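PDB 4GB7: 6-aminohexanoate-dimer hydrolase from Bacillus anthracis, which probably hydrolyses the amide bond of 6-aminohexanoate dimers and belongs to the beta-lactamase-like family of hydrolases. Local coordinates for residues E205-Q210 with F247-G252; V190-P195 with Q235-T240. One frame throughout, in Å; residues are numbered along the deposited sequence. Where two conformers were deposited one is given.

Interaction 1 of 2, residues E205-Q210 with F247-G252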
loop_
_atom_site.group_PDB
_atom_site.type_symbol
_atom_site.label_atom_id
_atom_site.label_comp_id
_atom_site.label_asym_id
_atom_site.label_seq_id
_atom_site.Cartn_x
_atom_site.Cartn_y
_atom_site.Cartn_z
ATOM N N GLU A 205 12.256 9.307 4.433
ATOM C CA GLU A 205 12.223 9.058 5.867
ATOM C C GLU A 205 13.188 7.923 6.206
ATOM O O GLU A 205 13.373 7.021 5.422
ATOM C CB GLU A 205 10.804 8.676 6.316
ATOM C CG GLU A 205 9.787 9.802 6.173
ATOM C CD GLU A 205 8.488 9.547 6.918
ATOM O OE1 GLU A 205 7.735 10.518 7.044
ATOM O OE2 GLU A 205 8.215 8.411 7.390
ATOM N N ASN A 206 13.807 7.985 7.378
ATOM C CA ASN A 206 14.739 6.934 7.781
ATOM C C ASN A 206 14.097 5.541 7.827
ATOM O O ASN A 206 14.726 4.554 7.502
ATOM C CB ASN A 206 15.369 7.224 9.141
ATOM C CG ASN A 206 16.561 6.341 9.401
ATOM O OD1 ASN A 206 17.401 6.147 8.505
ATOM N ND2 ASN A 206 16.638 5.760 10.601
ATOM N N GLN A 207 12.822 5.462 8.173
ATOM C CA GLN A 207 12.152 4.157 8.259
ATOM C C GLN A 207 12.057 3.502 6.878
ATOM O O GLN A 207 12.034 2.289 6.754
ATOM C CB GLN A 207 10.754 4.308 8.843
ATOM C CG GLN A 207 9.761 4.968 7.900
ATOM C CD GLN A 207 8.366 4.916 8.429
ATOM O OE1 GLN A 207 7.718 3.874 8.394
ATOM N NE2 GLN A 207 7.890 6.034 8.912
ATOM N N ASP A 208 12.006 4.325 5.821
ATOM C CA ASP A 208 12.063 3.807 4.476
ATOM C C ASP A 208 13.531 3.470 4.053
ATOM O O ASP A 208 13.795 2.414 3.507
ATOM C CB ASP A 208 11.514 4.837 3.483
ATOM C CG ASP A 208 10.000 4.924 3.464
ATOM O OD1 ASP A 208 9.302 3.929 3.678
ATOM O OD2 ASP A 208 9.494 6.004 3.151
ATOM N N ALA A 209 14.462 4.409 4.280
ATOM C CA ALA A 209 15.882 4.235 3.963
ATOM C C ALA A 209 16.368 2.914 4.562
ATOM O O ALA A 209 16.973 2.101 3.878
ATOM C CB ALA A 209 16.698 5.419 4.504
ATOM N N GLN A 210 16.037 2.679 5.820
ATOM C CA GLN A 210 16.516 1.468 6.510
ATOM C C GLN A 210 15.969 0.189 5.909
ATOM O O GLN A 210 16.694 -0.812 5.780
ATOM C CB GLN A 210 16.256 1.502 8.004
ATOM C CG GLN A 210 17.058 2.583 8.739
ATOM C CD GLN A 210 18.541 2.573 8.409
ATOM O OE1 GLN A 210 19.204 1.554 8.587
ATOM N NE2 GLN A 210 19.060 3.703 7.895
ATOM N N PHE A 247 -0.162 7.117 17.731
ATOM C CA PHE A 247 0.084 6.714 16.357
ATOM C C PHE A 247 1.505 7.103 15.945
ATOM O O PHE A 247 1.925 8.257 16.138
ATOM C CB PHE A 247 -0.942 7.369 15.424
ATOM C CG PHE A 247 -0.712 7.111 13.960
ATOM C CD1 PHE A 247 -1.149 5.945 13.395
ATOM C CD2 PHE A 247 -0.104 8.058 13.144
ATOM C CE1 PHE A 247 -1.001 5.701 12.046
ATOM C CE2 PHE A 247 0.076 7.803 11.779
ATOM C CZ PHE A 247 -0.389 6.628 11.228
ATOM N N SER A 248 2.228 6.148 15.344
ATOM C CA SER A 248 3.541 6.388 14.762
ATOM C C SER A 248 3.676 5.460 13.576
ATOM O O SER A 248 3.846 4.244 13.747
ATOM C CB SER A 248 4.660 6.105 15.777
ATOM O OG SER A 248 5.921 6.408 15.217
ATOM N N TYR A 249 3.567 6.022 12.371
ATOM C CA TYR A 249 3.634 5.204 11.167
ATOM C C TYR A 249 5.020 4.588 11.014
ATOM O O TYR A 249 6.022 5.303 11.010
ATOM C CB TYR A 249 3.317 6.071 9.977
ATOM C CG TYR A 249 3.064 5.345 8.684
ATOM C CD1 TYR A 249 1.820 4.780 8.394
ATOM C CD2 TYR A 249 4.027 5.292 7.721
ATOM C CE1 TYR A 249 1.568 4.172 7.176
ATOM C CE2 TYR A 249 3.801 4.665 6.507
ATOM C CZ TYR A 249 2.573 4.118 6.236
ATOM O OH TYR A 249 2.390 3.540 5.016
ATOM N N ASN A 250 5.085 3.256 10.895
ATOM C CA ASN A 250 6.361 2.592 10.752
ATOM C C ASN A 250 6.252 1.307 9.911
ATOM O O ASN A 250 5.536 0.381 10.271
ATOM C CB ASN A 250 6.910 2.250 12.147
ATOM C CG ASN A 250 8.415 2.027 12.163
ATOM O OD1 ASN A 250 8.948 1.172 11.438
ATOM N ND2 ASN A 250 9.122 2.813 13.017
ATOM N N ASN A 251 7.039 1.239 8.846
ATOM C CA ASN A 251 7.166 0.018 8.021
ATOM C C ASN A 251 7.434 -1.222 8.862
ATOM O O ASN A 251 6.965 -2.306 8.549
ATOM C CB ASN A 251 8.329 0.151 7.057
ATOM C CG ASN A 251 8.100 1.187 5.977
ATOM O OD1 ASN A 251 6.983 1.438 5.547
ATOM N ND2 ASN A 251 9.189 1.802 5.541
ATOM N N GLY A 252 8.261 -1.073 9.877
ATOM C CA GLY A 252 8.634 -2.172 10.739
ATOM C C GLY A 252 7.484 -2.883 11.371
ATOM O O GLY A 252 7.584 -4.116 11.645
HETATM O O HOH W 1 11.044 0.689 8.689
HETATM O O HOH W 2 6.723 4.303 4.768
#
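The Tyr249 ring and the side-chain amide of Gln207 meet obliquely, OE1 standing 4.0 Å from ring atom CD2, while a water lies in the ring plane at its edge. The Gln207 amide is turned 65° from that of Asn251, whose own amide lies 31° from the Asp208 carboxylate. In one of its two deposited conformers, Gln207 sends its chain out extended beyond CG and uses both ends of its amide: OE1 accepts from Asn251 N at 2.8 Å, and NE2 donates to Tyr249 O at 2.9 Å, from above that carbonyl's plane. Asn251 replies with ND2, which reaches Asp208 OD1 at 2.8 Å on the anti side of the carboxylate, an almost straight bond (168°), and Gln207 O at 3.1 Å, a weak one. The water at the Tyr249 edge donates to both Asp208 OD1 and Asn251 OD1. Asn251 OD1 also bonds Lys143, and Tyr249 OH bonds Ser140. With Ser140 and Lys143 probably forming the family's SxxK pair, and Tyr249 and Asn251 its (S/Y)xN motif, Gln207 and Asp208 would be second-shell groups, helping to hold the Tyr249 backbone and, with Lys143, the rotation of the Asn251 amide.

Interaction 2 of 2, residues V190-P195 with Q235-T240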
loop_
_atom_site.group_PDB
_atom_site.type_symbol
_atom_site.label_atom_id
_atom_site.label_comp_id
_atom_site.label_asym_id
_atom_site.label_seq_id
_atom_site.Cartn_x
_atom_site.Cartn_y
_atom_site.Cartn_z
ATOM N N VAL A 190 3.178 1.610 17.477
ATOM C CA VAL A 190 4.497 1.218 17.953
ATOM C C VAL A 190 5.509 2.274 17.528
ATOM O O VAL A 190 5.721 2.534 16.306
ATOM C CB VAL A 190 4.870 -0.183 17.413
ATOM C CG1 VAL A 190 6.167 -0.638 18.025
ATOM C CG2 VAL A 190 3.712 -1.200 17.670
ATOM N N SER A 191 6.109 2.904 18.541
ATOM C CA SER A 191 6.960 4.091 18.333
ATOM C C SER A 191 8.412 3.641 18.396
ATOM O O SER A 191 8.928 3.258 19.477
ATOM C CB SER A 191 6.654 5.152 19.384
ATOM O OG SER A 191 5.377 5.751 19.224
ATOM N N VAL A 192 9.075 3.702 17.260
ATOM C CA VAL A 192 10.387 3.147 17.105
ATOM C C VAL A 192 11.235 4.026 16.197
ATOM O O VAL A 192 10.748 4.589 15.200
ATOM C CB VAL A 192 10.280 1.729 16.470
ATOM C CG1 VAL A 192 11.511 1.334 15.694
ATOM C CG2 VAL A 192 9.920 0.676 17.532
ATOM N N GLU A 193 12.516 4.118 16.539
ATOM C CA GLU A 193 13.520 4.770 15.693
ATOM C C GLU A 193 14.638 3.745 15.404
ATOM O O GLU A 193 14.874 2.802 16.212
ATOM C CB GLU A 193 14.075 6.053 16.376
ATOM C CG GLU A 193 14.924 5.787 17.635
ATOM C CD GLU A 193 15.560 7.029 18.298
ATOM O OE1 GLU A 193 16.109 6.893 19.391
ATOM O OE2 GLU A 193 15.497 8.122 17.718
ATOM N N TYR A 194 15.318 3.943 14.289
ATOM C CA TYR A 194 16.420 3.122 13.877
ATOM C C TYR A 194 17.620 4.028 13.709
ATOM O O TYR A 194 17.464 5.249 13.446
ATOM C CB TYR A 194 16.147 2.465 12.501
ATOM C CG TYR A 194 14.802 1.739 12.374
ATOM C CD1 TYR A 194 14.649 0.428 12.792
ATOM C CD2 TYR A 194 13.708 2.360 11.843
ATOM C CE1 TYR A 194 13.440 -0.223 12.653
ATOM C CE2 TYR A 194 12.504 1.721 11.693
ATOM C CZ TYR A 194 12.371 0.419 12.133
ATOM O OH TYR A 194 11.182 -0.260 11.996
ATOM N N PRO A 195 18.821 3.447 13.796
ATOM C CA PRO A 195 19.991 4.194 13.373
ATOM C C PRO A 195 19.887 4.596 11.914
ATOM O O PRO A 195 19.159 3.981 11.151
ATOM C CB PRO A 195 21.146 3.195 13.542
ATOM C CG PRO A 195 20.632 2.113 14.427
ATOM C CD PRO A 195 19.149 2.091 14.279
ATOM N N GLN A 235 15.522 -5.805 14.620
ATOM C CA GLN A 235 16.317 -6.058 15.818
ATOM C C GLN A 235 17.048 -4.783 16.269
ATOM O O GLN A 235 17.431 -4.660 17.443
ATOM C CB GLN A 235 17.348 -7.175 15.572
ATOM C CG GLN A 235 16.816 -8.581 15.382
ATOM C CD GLN A 235 16.151 -9.162 16.593
ATOM O OE1 GLN A 235 16.017 -8.487 17.635
ATOM N NE2 GLN A 235 15.674 -10.413 16.468
ATOM N N GLU A 236 17.218 -3.840 15.349
ATOM C CA GLU A 236 17.834 -2.545 15.661
ATOM C C GLU A 236 16.858 -1.498 16.250
ATOM O O GLU A 236 17.289 -0.398 16.624
ATOM C CB GLU A 236 18.461 -1.931 14.387
ATOM C CG GLU A 236 19.703 -2.644 13.882
ATOM C CD GLU A 236 20.533 -1.791 12.954
ATOM O OE1 GLU A 236 20.044 -0.747 12.467
ATOM O OE2 GLU A 236 21.688 -2.171 12.702
ATOM N N ALA A 237 15.559 -1.825 16.310
ATOM C CA ALA A 237 14.525 -0.888 16.760
ATOM C C ALA A 237 14.790 -0.413 18.165
ATOM O O ALA A 237 15.118 -1.225 19.052
ATOM C CB ALA A 237 13.134 -1.518 16.688
ATOM N N LYS A 238 14.654 0.896 18.346
ATOM C CA LYS A 238 14.749 1.523 19.658
ATOM C C LYS A 238 13.409 2.191 19.972
ATOM O O LYS A 238 12.910 3.054 19.204
ATOM C CB LYS A 238 15.873 2.554 19.704
ATOM C CG LYS A 238 16.064 3.170 21.067
ATOM C CD LYS A 238 16.927 4.428 21.038
ATOM C CE LYS A 238 16.493 5.415 22.117
ATOM N NZ LYS A 238 15.067 5.834 21.971
ATOM N N GLU A 239 12.823 1.813 21.100
ATOM C CA GLU A 239 11.500 2.318 21.484
ATOM C C GLU A 239 11.568 3.813 21.909
ATOM O O GLU A 239 12.442 4.215 22.689
ATOM C CB GLU A 239 10.954 1.467 22.636
ATOM C CG GLU A 239 9.539 1.838 23.040
ATOM C CD GLU A 239 8.991 0.994 24.162
ATOM O OE1 GLU A 239 8.842 -0.222 23.951
ATOM O OE2 GLU A 239 8.662 1.561 25.238
ATOM N N THR A 240 10.651 4.623 21.392
ATOM C CA THR A 240 10.626 6.030 21.689
ATOM C C THR A 240 9.355 6.440 22.416
ATOM O O THR A 240 9.271 7.533 22.907
ATOM C CB THR A 240 10.766 6.854 20.405
ATOM O OG1 THR A 240 9.718 6.523 19.517
ATOM C CG2 THR A 240 12.135 6.583 19.713
#
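Residues 191-193 and 238-239 run antiparallel, and the end-to-end directions of the wider touching parts, 191-195 and 236-240, differ by 134°. Glu193 and Lys238 form a hydrogen-bonded pair: Glu193 N donates to Lys238 O and Lys238 N to Glu193 O, both at 2.9 Å. Val192 and Glu239 follow as the non-hydrogen-bonded pair, with CA atoms 4.6 Å apart. Ser191 O then accepts from Thr240 N at 2.9 Å, at the residue where the chain turns a corner.

Val192 sets CG1 anti to its backbone N and presses it against Ala237 CB at 3.4 Å, a tight carbon pair; the same CG1 lies over one face of the Tyr194 ring, offset toward the rim. Helix 176-179 backs this apolar side, Pro176 touching Val192 and Phe177 touching Tyr194 and Ala237. On the other face Glu193 and Lys238 lie side by side, pointing the same way; in one of the two conformers of each, OE1 and NZ make a salt bridge of 3.0 Å. Thr240 CG2 packs 3.6 Å from Glu193 CG. Farther along, Pro195 CG and CD rest 3.5 Å from Glu236 OE1, a carboxylate oxygen bonded to His197.

Three backbone bonds and two bridges define a short two-stranded antiparallel sheet, built from strands distant in sequence and separate from the five-stranded sheet of the beta-lactamase-like fold.

From the N terminus the segments come in the order 190-195, 205-210, 235-240, 247-252, so the two contacts cross. Interaction 2 closes a loop with 39 residues between its segments, and helix 206-214, which begins inside that loop, is then met by the start of helix 251-265 beyond it, closing interaction 1 over 36 residues. Their centres lie about 9 Å apart. Two probable hydrogen bonds join them directly: Tyr194 OH to Asn250 OD1 at 2.7 Å, and Asn206 ND2 to Pro195 O at 3.1 Å. Strand 191-193 pairs with strand 238-241 at the surface, and the two residues after it, Tyr194 and Pro195, bond to the starts of helices 251-265 and 206-214.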